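Local coordinates for protein ribokinase (Cryptococcus neoformans var. grubii serotype A, PDB 6CW5) that probably phosphorylates D-ribose at O-5, using ATP and a divalent metal ion, to give D-ribose 5-phosphate and ADP, at residues H28-V33 and E37-T42; D75-K80 and L93-D98; G112-V117 and D275-G280; V169-P174 and E196-D201. All blocks are in the same frame, centred on the assembly; numbering follows the deposited sequence.

Contact 1 of 4, residues H28-V33 and E37-T42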
# COMPACT_ATOMS: atom_id res chain seq x y z
N HIS A 28 -19.70 -27.25 -9.87
CA HIS A 28 -19.49 -28.67 -9.62
C HIS A 28 -19.10 -29.38 -10.91
O HIS A 28 -19.81 -29.29 -11.92
CB HIS A 28 -20.75 -29.25 -8.97
CG HIS A 28 -21.15 -28.50 -7.75
ND1 HIS A 28 -20.61 -28.75 -6.51
CD2 HIS A 28 -21.99 -27.45 -7.58
CE1 HIS A 28 -21.11 -27.91 -5.63
NE2 HIS A 28 -21.96 -27.11 -6.25
N LEU A 29 -17.99 -30.12 -10.87
CA LEU A 29 -17.39 -30.68 -12.07
C LEU A 29 -16.89 -32.09 -11.83
O LEU A 29 -16.56 -32.44 -10.69
CB LEU A 29 -16.23 -29.79 -12.53
CG LEU A 29 -16.64 -28.46 -13.17
CD1 LEU A 29 -15.51 -27.46 -13.01
CD2 LEU A 29 -16.94 -28.69 -14.62
N PRO A 30 -16.82 -32.93 -12.87
CA PRO A 30 -16.26 -34.27 -12.65
C PRO A 30 -14.77 -34.25 -12.38
O PRO A 30 -14.26 -35.18 -11.75
CB PRO A 30 -16.59 -35.01 -13.96
CG PRO A 30 -16.74 -33.93 -14.97
CD PRO A 30 -17.28 -32.73 -14.25
N HIS A 31 -14.06 -33.22 -12.84
CA HIS A 31 -12.63 -33.07 -12.63
C HIS A 31 -12.29 -31.64 -12.98
O HIS A 31 -13.09 -30.94 -13.60
CB HIS A 31 -11.82 -34.04 -13.51
CG HIS A 31 -12.12 -33.89 -14.97
ND1 HIS A 31 -13.01 -34.70 -15.64
CD2 HIS A 31 -11.66 -33.00 -15.88
CE1 HIS A 31 -13.08 -34.33 -16.90
NE2 HIS A 31 -12.28 -33.29 -17.07
N ILE A 32 -11.10 -31.21 -12.55
CA ILE A 32 -10.64 -29.85 -12.86
C ILE A 32 -10.39 -29.73 -14.35
O ILE A 32 -9.79 -30.61 -14.97
CB ILE A 32 -9.37 -29.54 -12.05
CG1 ILE A 32 -9.66 -29.68 -10.55
CG2 ILE A 32 -8.83 -28.14 -12.40
CD1 ILE A 32 -10.67 -28.66 -10.02
N VAL A 33 -10.86 -28.63 -14.96
CA VAL A 33 -10.75 -28.54 -16.42
C VAL A 33 -9.28 -28.38 -16.80
O VAL A 33 -8.51 -27.67 -16.14
CB VAL A 33 -11.62 -27.40 -16.99
CG1 VAL A 33 -11.10 -26.02 -16.56
CG2 VAL A 33 -11.72 -27.52 -18.53
N GLU A 37 -9.63 -27.81 -22.83
CA GLU A 37 -10.84 -28.59 -22.66
C GLU A 37 -12.05 -27.68 -22.44
O GLU A 37 -11.93 -26.61 -21.85
CB GLU A 37 -10.67 -29.54 -21.47
CG GLU A 37 -11.85 -30.44 -21.17
CD GLU A 37 -11.55 -31.36 -20.00
OE1 GLU A 37 -10.68 -31.03 -19.18
OE2 GLU A 37 -12.17 -32.43 -19.89
N THR A 38 -13.21 -28.12 -22.92
CA THR A 38 -14.50 -27.52 -22.56
C THR A 38 -15.31 -28.57 -21.81
O THR A 38 -15.47 -29.69 -22.30
CB THR A 38 -15.29 -27.05 -23.79
OG1 THR A 38 -14.59 -25.96 -24.42
CG2 THR A 38 -16.71 -26.54 -23.35
N ILE A 39 -15.81 -28.21 -20.63
CA ILE A 39 -16.52 -29.17 -19.79
C ILE A 39 -17.73 -28.47 -19.17
O ILE A 39 -17.69 -27.27 -18.91
CB ILE A 39 -15.58 -29.74 -18.71
CG1 ILE A 39 -16.23 -30.88 -17.94
CG2 ILE A 39 -15.18 -28.66 -17.71
CD1 ILE A 39 -15.24 -31.58 -17.06
N SER A 40 -18.80 -29.23 -18.95
CA SER A 40 -20.04 -28.68 -18.42
C SER A 40 -20.11 -28.89 -16.91
O SER A 40 -20.04 -30.03 -16.45
CB SER A 40 -21.25 -29.34 -19.09
OG SER A 40 -21.46 -28.87 -20.42
N SER A 41 -20.33 -27.81 -16.15
CA SER A 41 -20.59 -28.00 -14.73
C SER A 41 -21.95 -28.66 -14.53
O SER A 41 -22.87 -28.51 -15.35
CB SER A 41 -20.52 -26.66 -13.98
OG SER A 41 -21.50 -25.76 -14.46
N THR A 42 -22.07 -29.45 -13.45
CA THR A 42 -23.33 -30.12 -13.13
C THR A 42 -24.22 -29.28 -12.22
O THR A 42 -25.36 -29.68 -11.97
CB THR A 42 -23.07 -31.46 -12.45
OG1 THR A 42 -22.26 -31.25 -11.28
CG2 THR A 42 -22.38 -32.43 -13.41
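Ile-39 fills the bend of the loop that joins 28-33 to 37-42. From its CB one branch, Ile-39 CG2, packs between Leu-29 CD2 at 3.6 Å and Val-33 CG2 at 3.7 Å. The other branch starts at CG1, anti to the backbone N (chi1 -172°), and runs past Leu-29 CD2 to CD1. Ile-39 CD1 presses tightly on Pro-30 CG, 3.5 Å away, the methyl coming end-on against the ring carbon. The same methyl covers one face of the His-31 imidazole, a CH-pi contact displaced toward the NE2-CE1 side of the rim. At the ring edge, His-31 NE2 donates in the ring plane to Glu-37 OE2 (3.0 Å), reaching the syn side of the carboxylate. Arg-34 adds a salt bridge to that oxygen, so a cation from within the loop helps hold the acceptor. At the open end of the hairpin, Thr-42 N donates to His-28 O (2.7 Å), while His-28 NE2 bonds to Thr-45. The loop carries the chain from strand 22-29 to its antiparallel partner 43-49; on the far edge of strand 22-29, Leu-29 pairs with Ser-108, and Ile-32 packs against strand 102-109.

Contact 2 of 4, residues D75-K80 and L93-D98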
# COMPACT_ATOMS: atom_id res chain seq x y z
N ASP A 75 -23.30 -5.27 -5.36
CA ASP A 75 -23.79 -6.64 -5.48
C ASP A 75 -23.41 -7.51 -4.30
O ASP A 75 -23.88 -8.65 -4.21
CB ASP A 75 -23.30 -7.27 -6.79
CG ASP A 75 -21.78 -7.36 -6.90
OD1 ASP A 75 -21.02 -6.78 -6.08
OD2 ASP A 75 -21.34 -8.05 -7.85
N GLY A 76 -22.58 -7.01 -3.39
CA GLY A 76 -22.16 -7.76 -2.23
C GLY A 76 -22.81 -7.34 -0.95
O GLY A 76 -22.43 -7.85 0.12
N ILE A 77 -23.79 -6.44 -0.98
CA ILE A 77 -24.39 -5.96 0.25
C ILE A 77 -24.98 -7.11 1.06
O ILE A 77 -24.92 -7.10 2.30
CB ILE A 77 -25.44 -4.87 -0.07
CG1 ILE A 77 -24.71 -3.58 -0.48
CG2 ILE A 77 -26.35 -4.61 1.12
CD1 ILE A 77 -25.62 -2.59 -1.23
N TRP A 78 -25.48 -8.16 0.39
CA TRP A 78 -26.02 -9.30 1.13
C TRP A 78 -24.95 -10.01 1.95
O TRP A 78 -25.25 -10.59 3.00
CB TRP A 78 -26.71 -10.27 0.16
CG TRP A 78 -25.78 -10.92 -0.84
CD1 TRP A 78 -25.39 -10.42 -2.05
CD2 TRP A 78 -25.13 -12.19 -0.71
NE1 TRP A 78 -24.54 -11.30 -2.68
CE2 TRP A 78 -24.37 -12.40 -1.88
CE3 TRP A 78 -25.12 -13.18 0.28
CZ2 TRP A 78 -23.60 -13.55 -2.08
CZ3 TRP A 78 -24.37 -14.33 0.06
CH2 TRP A 78 -23.62 -14.50 -1.11
N VAL A 79 -23.69 -9.95 1.52
CA VAL A 79 -22.60 -10.48 2.34
C VAL A 79 -22.31 -9.56 3.52
O VAL A 79 -22.09 -10.02 4.64
CB VAL A 79 -21.33 -10.69 1.48
CG1 VAL A 79 -20.21 -11.33 2.32
CG2 VAL A 79 -21.66 -11.54 0.24
N LYS A 80 -22.30 -8.25 3.27
CA LYS A 80 -22.17 -7.29 4.37
C LYS A 80 -23.26 -7.50 5.42
O LYS A 80 -23.01 -7.42 6.63
CB LYS A 80 -22.21 -5.86 3.82
CG LYS A 80 -21.98 -4.75 4.87
CD LYS A 80 -21.83 -3.38 4.21
CE LYS A 80 -21.93 -2.24 5.24
NZ LYS A 80 -23.27 -2.10 5.81
N LEU A 93 -16.21 -1.36 6.04
CA LEU A 93 -16.44 -2.18 4.85
C LEU A 93 -17.15 -1.29 3.84
O LEU A 93 -18.36 -1.05 3.93
CB LEU A 93 -17.24 -3.44 5.19
CG LEU A 93 -17.51 -4.37 3.99
CD1 LEU A 93 -16.20 -4.85 3.38
CD2 LEU A 93 -18.35 -5.55 4.40
N LYS A 94 -16.36 -0.76 2.91
CA LYS A 94 -16.82 0.28 2.01
C LYS A 94 -17.61 -0.34 0.87
O LYS A 94 -17.28 -1.42 0.39
CB LYS A 94 -15.62 1.06 1.46
CG LYS A 94 -14.89 1.87 2.58
CD LYS A 94 -13.44 2.19 2.26
CE LYS A 94 -12.51 0.99 2.46
NZ LYS A 94 -12.29 0.59 3.88
N ILE A 95 -18.65 0.37 0.43
CA ILE A 95 -19.43 -0.03 -0.73
C ILE A 95 -19.05 0.89 -1.88
O ILE A 95 -19.25 2.11 -1.81
CB ILE A 95 -20.94 0.04 -0.44
CG1 ILE A 95 -21.28 -0.87 0.74
CG2 ILE A 95 -21.72 -0.34 -1.68
CD1 ILE A 95 -22.70 -0.66 1.29
N VAL A 96 -18.52 0.31 -2.95
CA VAL A 96 -17.88 1.06 -4.02
C VAL A 96 -18.84 1.12 -5.19
O VAL A 96 -19.23 0.08 -5.73
CB VAL A 96 -16.56 0.42 -4.44
CG1 VAL A 96 -15.87 1.29 -5.48
CG2 VAL A 96 -15.67 0.22 -3.23
N LYS A 97 -19.17 2.34 -5.60
CA LYS A 97 -20.02 2.53 -6.76
C LYS A 97 -19.29 2.13 -8.04
O LYS A 97 -18.08 2.34 -8.18
CB LYS A 97 -20.45 4.00 -6.84
N ASP A 98 -20.03 1.54 -8.98
CA ASP A 98 -19.47 1.14 -10.27
C ASP A 98 -18.32 0.14 -10.11
O ASP A 98 -17.43 0.08 -10.96
CB ASP A 98 -18.99 2.36 -11.08
CG ASP A 98 -20.08 3.38 -11.31
OD1 ASP A 98 -21.26 2.99 -11.44
OD2 ASP A 98 -19.75 4.58 -11.37
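Lys-80 and Leu-93 meet through aliphatic carbon, and so do Ile-77 and Ile-95, another pair linking helix 77-85 to strand 93-96. Among the apolar contacts, Lys-80 CG lies 3.7 Å from Leu-93 CD2, the two side chains sliding past each other in opposite directions. One carbon further, Lys-80 CD comes within 4.1 Å of Ile-95 CD1, and here the side chains cross at about a right angle. The same methyl, Ile-95 CD1, also sits against Ile-77 CG1 at 4.0 Å, again crosswise, so it bridges two residues one turn apart on the same face of the helix. Ile-72 of strand 66-73 touches Lys-80, Leu-93 and Ile-95, closing the layer from the neighbouring strand.

The polar bonds are made within each element or to its neighbours, not between helix and strand. The Lys-80 chain runs extended through CE and bends at its last torsion (chi4 -68°), and NZ makes a salt bridge to Glu-84 one helical turn on. On the strand, Lys-94 NZ pairs with Asp-69 in a salt bridge. Gly-76, the N-cap residue, offers its O to Val-79 N at 2.8 Å and to Lys-80 N at 3.2 Å, which fixes the first turn and with it the base of Lys-80.

In this beta-alpha-beta crossover the helix rests mainly on methyls and methylenes, so its hold depends on side-chain shape and buried carbon rather than directional bonds.

Contact 3 of 4, residues G112-V117 and D275-G280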
# COMPACT_ATOMS: atom_id res chain seq x y z
N GLY A 112 -11.07 -34.72 -6.67
CA GLY A 112 -9.86 -33.93 -6.73
C GLY A 112 -9.89 -32.80 -5.73
O GLY A 112 -10.91 -32.50 -5.10
N GLU A 113 -8.72 -32.20 -5.55
CA GLU A 113 -8.65 -30.90 -4.92
C GLU A 113 -9.40 -29.90 -5.79
O GLU A 113 -9.48 -30.05 -7.01
CB GLU A 113 -7.20 -30.46 -4.73
N ASN A 114 -9.97 -28.89 -5.15
CA ASN A 114 -10.59 -27.80 -5.87
C ASN A 114 -9.51 -26.86 -6.41
O ASN A 114 -8.35 -26.93 -6.01
CB ASN A 114 -11.56 -27.05 -4.96
CG ASN A 114 -12.72 -27.94 -4.49
OD1 ASN A 114 -13.53 -27.53 -3.67
ND2 ASN A 114 -12.78 -29.16 -5.00
N SER A 115 -9.91 -26.01 -7.35
CA SER A 115 -9.04 -24.99 -7.93
C SER A 115 -9.78 -23.67 -7.92
O SER A 115 -10.97 -23.64 -8.25
CB SER A 115 -8.66 -25.32 -9.37
OG SER A 115 -7.89 -26.50 -9.43
N ILE A 116 -9.08 -22.58 -7.59
CA ILE A 116 -9.72 -21.29 -7.40
C ILE A 116 -9.07 -20.25 -8.30
O ILE A 116 -7.84 -20.15 -8.37
CB ILE A 116 -9.65 -20.85 -5.92
CG1 ILE A 116 -10.37 -21.91 -5.06
CG2 ILE A 116 -10.29 -19.48 -5.73
CD1 ILE A 116 -10.37 -21.60 -3.54
N VAL A 117 -9.90 -19.49 -8.99
CA VAL A 117 -9.48 -18.31 -9.74
C VAL A 117 -10.09 -17.10 -9.05
O VAL A 117 -11.31 -17.02 -8.91
CB VAL A 117 -9.92 -18.36 -11.20
CG1 VAL A 117 -9.67 -17.00 -11.85
CG2 VAL A 117 -9.15 -19.51 -11.94
N ASP A 275 -17.04 -30.12 2.36
CA ASP A 275 -16.27 -29.10 1.65
C ASP A 275 -15.34 -28.39 2.62
O ASP A 275 -15.78 -27.87 3.65
CB ASP A 275 -17.19 -28.09 0.97
CG ASP A 275 -16.44 -27.14 0.06
OD1 ASP A 275 -16.36 -27.39 -1.17
OD2 ASP A 275 -15.91 -26.14 0.58
N THR A 276 -14.06 -28.35 2.28
CA THR A 276 -13.05 -27.75 3.14
C THR A 276 -12.73 -26.31 2.77
O THR A 276 -11.82 -25.73 3.36
CB THR A 276 -11.77 -28.60 3.12
OG1 THR A 276 -11.28 -28.71 1.78
CG2 THR A 276 -12.06 -30.00 3.66
N THR A 277 -13.44 -25.73 1.80
CA THR A 277 -13.24 -24.31 1.52
C THR A 277 -13.54 -23.52 2.79
O THR A 277 -14.57 -23.73 3.43
CB THR A 277 -14.13 -23.83 0.37
OG1 THR A 277 -13.77 -24.50 -0.85
CG2 THR A 277 -14.00 -22.32 0.18
N GLY A 278 -12.61 -22.65 3.16
CA GLY A 278 -12.75 -21.89 4.38
C GLY A 278 -12.55 -22.66 5.67
O GLY A 278 -12.64 -22.05 6.74
N ALA A 279 -12.32 -23.98 5.62
CA ALA A 279 -11.95 -24.70 6.83
C ALA A 279 -10.67 -24.13 7.43
O ALA A 279 -10.55 -23.96 8.65
CB ALA A 279 -11.79 -26.19 6.56
N GLY A 280 -9.68 -23.81 6.57
CA GLY A 280 -8.51 -23.11 7.06
C GLY A 280 -8.86 -21.72 7.57
O GLY A 280 -8.32 -21.28 8.58
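Asn-114 and Thr-277 mark the closest backbone approach, their CA atoms 8.6 Å apart, so the two backbones stand well off from each other and only side chains span the gap. Asn-114 points at 275-280 with its CG beside the backbone N (chi1 -63°), bringing its amide end near the Asp-275 carboxylate and the Thr-277 hydroxyl. The approach is loose, with no close polar pair formed; the amide is probably turned over in the model, so its O and N cannot be assigned to partners. The amide and carboxylate planes are turned 39° apart, and the Asn-114 and Thr-277 side chains cross at about a right angle. Ile-116, two residues on and within the strand, also points toward this loop but stops short of contact.

Within 275-280 the hydrogen bonding is better defined, though Asp-275 has high B factors. Asp-275 OD2 takes the Thr-277 N-H at 2.8 Å from above the carboxylate plane, which makes an Asx turn. Ala-279 N then bonds to Thr-276 O (2.9 Å), and Gly-278, with a positive phi, sits at the N-cap of helix 279-292. Phe-26 of strand 22-29 packs on both Asp-275 and Thr-277, and a glycerol lies beside Thr-277, close to the predicted ribose-binding residues Asp-24 and Asn-54.

The loop carries the DTTGAGD sequence of PfkB sugar kinases. Its Asp-275 and Thr-277 probably bind potassium, its Gly-280 probably binds ATP, and Asp-281 just beyond is the predicted proton acceptor; strand 115-119 flanks this active-site loop from the lid sheet.

Contact 4 of 4, residues V169-P174 and E196-D201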
# COMPACT_ATOMS: atom_id res chain seq x y z
N VAL A 169 -1.51 -11.55 12.94
CA VAL A 169 -1.64 -12.93 12.46
C VAL A 169 -1.79 -12.87 10.95
O VAL A 169 -2.64 -12.14 10.45
CB VAL A 169 -2.86 -13.62 13.11
CG1 VAL A 169 -2.99 -15.05 12.63
CG2 VAL A 169 -2.75 -13.60 14.63
N PHE A 170 -0.94 -13.60 10.23
CA PHE A 170 -0.89 -13.49 8.77
C PHE A 170 -1.05 -14.87 8.15
O PHE A 170 -0.41 -15.83 8.59
CB PHE A 170 0.43 -12.87 8.37
CG PHE A 170 0.70 -12.82 6.88
CD1 PHE A 170 -0.20 -12.23 6.00
CD2 PHE A 170 1.93 -13.26 6.39
CE1 PHE A 170 0.10 -12.12 4.65
CE2 PHE A 170 2.22 -13.18 5.04
CZ PHE A 170 1.31 -12.59 4.17
N ASN A 171 -1.88 -14.96 7.11
CA ASN A 171 -2.08 -16.19 6.34
C ASN A 171 -1.74 -15.85 4.89
O ASN A 171 -2.49 -15.10 4.24
CB ASN A 171 -3.53 -16.64 6.53
CG ASN A 171 -3.93 -17.86 5.70
OD1 ASN A 171 -5.06 -17.91 5.19
ND2 ASN A 171 -3.05 -18.86 5.60
N PRO A 172 -0.61 -16.31 4.35
CA PRO A 172 -0.20 -15.83 3.01
C PRO A 172 -0.95 -16.51 1.87
O PRO A 172 -0.43 -17.38 1.16
CB PRO A 172 1.29 -16.14 2.97
CG PRO A 172 1.43 -17.41 3.90
CD PRO A 172 0.40 -17.20 4.99
N SER A 173 -2.21 -16.10 1.69
CA SER A 173 -3.09 -16.73 0.71
C SER A 173 -3.80 -15.65 -0.09
O SER A 173 -4.52 -14.82 0.50
CB SER A 173 -4.13 -17.63 1.39
OG SER A 173 -5.03 -18.14 0.41
N PRO A 174 -3.69 -15.64 -1.42
CA PRO A 174 -2.84 -16.54 -2.23
C PRO A 174 -1.37 -16.29 -1.96
O PRO A 174 -1.05 -15.26 -1.41
CB PRO A 174 -3.19 -16.16 -3.66
CG PRO A 174 -3.72 -14.71 -3.55
CD PRO A 174 -4.47 -14.70 -2.25
N GLU A 196 1.02 -27.10 5.00
CA GLU A 196 2.38 -27.58 4.73
C GLU A 196 2.90 -27.11 3.37
O GLU A 196 4.11 -26.90 3.21
CB GLU A 196 2.45 -29.10 4.82
CG GLU A 196 1.73 -29.83 3.71
CD GLU A 196 0.23 -30.00 3.94
OE1 GLU A 196 -0.35 -29.32 4.82
OE2 GLU A 196 -0.37 -30.84 3.23
N GLY A 197 2.03 -26.93 2.38
CA GLY A 197 2.51 -26.45 1.09
C GLY A 197 2.97 -25.00 1.15
O GLY A 197 3.96 -24.62 0.50
N GLU A 198 2.28 -24.17 1.93
CA GLU A 198 2.70 -22.78 2.09
C GLU A 198 3.99 -22.68 2.90
O GLU A 198 4.83 -21.80 2.66
CB GLU A 198 1.58 -21.97 2.75
CG GLU A 198 0.35 -21.87 1.81
CD GLU A 198 -0.94 -21.49 2.52
OE1 GLU A 198 -1.02 -21.61 3.76
OE2 GLU A 198 -1.91 -21.09 1.82
N LEU A 199 4.15 -23.56 3.90
CA LEU A 199 5.43 -23.65 4.60
C LEU A 199 6.56 -23.93 3.61
O LEU A 199 7.62 -23.30 3.65
CB LEU A 199 5.38 -24.74 5.67
CG LEU A 199 6.67 -24.96 6.47
CD1 LEU A 199 7.06 -23.68 7.18
CD2 LEU A 199 6.56 -26.15 7.49
N GLY A 200 6.35 -24.89 2.70
CA GLY A 200 7.38 -25.16 1.70
C GLY A 200 7.63 -23.98 0.77
O GLY A 200 8.77 -23.74 0.35
N ASP A 201 6.58 -23.23 0.43
CA ASP A 201 6.78 -22.05 -0.43
C ASP A 201 7.72 -21.06 0.24
O ASP A 201 8.59 -20.49 -0.42
CB ASP A 201 5.45 -21.35 -0.73
CG ASP A 201 4.57 -22.13 -1.68
OD1 ASP A 201 5.09 -22.88 -2.53
OD2 ASP A 201 3.33 -21.96 -1.57
O HOH W 1 -3.47 -21.56 4.87
O HOH W 2 -1.29 -19.75 -0.26
O HOH W 3 -4.52 -20.82 2.02
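Glu-198 faces Asn-171, Pro-172 and Ser-173 across three bridging waters beside the nucleotide site, where Asn-195 is an ADP ligand in another structure of this protein. The carboxylate is carried over by an extended chain (chi2 161°), yet Glu-198 OE1 stays 3.9 Å from Asn-171 ND2. One water fills that step, accepting from Asn-171 ND2 at 2.8 Å and donating to Glu-198 OE1 at 2.7 Å. Two further waters donate to OE2: the second also donates to Pro-172 O at 2.9 Å, and the third has a weak link to Ser-173 OG at 3.2 Å. Residues 195-198 form the Asn-Xaa-Xaa-Glu signature of the PfkB family, which in relatives helps organise magnesium and phosphate, consistent with a carboxylate kept in water here. Asn-195 OD1 also bonds to Glu-198 N, tying the last residue of strand 191-195 to the first turn of helix 196-205. On the other segment, the chain leaving strand 167-170 makes an inverse gamma turn centred on Pro-172, followed by a cis peptide before Pro-174. Asn-171 ND2 is held a second time by Ile-193 O of the neighbouring strand 191-195, while Ser-173 lies against Lys-51, a predicted substrate-binding residue.

Contacts 1 and 3 lie at the surface and share the four-stranded lid sheet; they touch where Ile-32 packs on 113-115. Contacts 2 and 4 are partly buried and reach the nine-stranded sheet, contact 2 at its outermost strand and contact 4 near its middle, about 28 Å apart between centres. Chemistry follows place: contact 1 mixes methyl packing with direct hydrogen bonds in a surface loop, contact 2 is aliphatic, and contacts 3 and 4 are polar and sparse, contact 4 bridged by water. These two come within about 6 Å at their nearest atoms, contact 3 within the predicted potassium and ATP sites, contact 4 beside the observed ADP ligand Asn-195, and 169-201 is nested in the loop contact 3 closes.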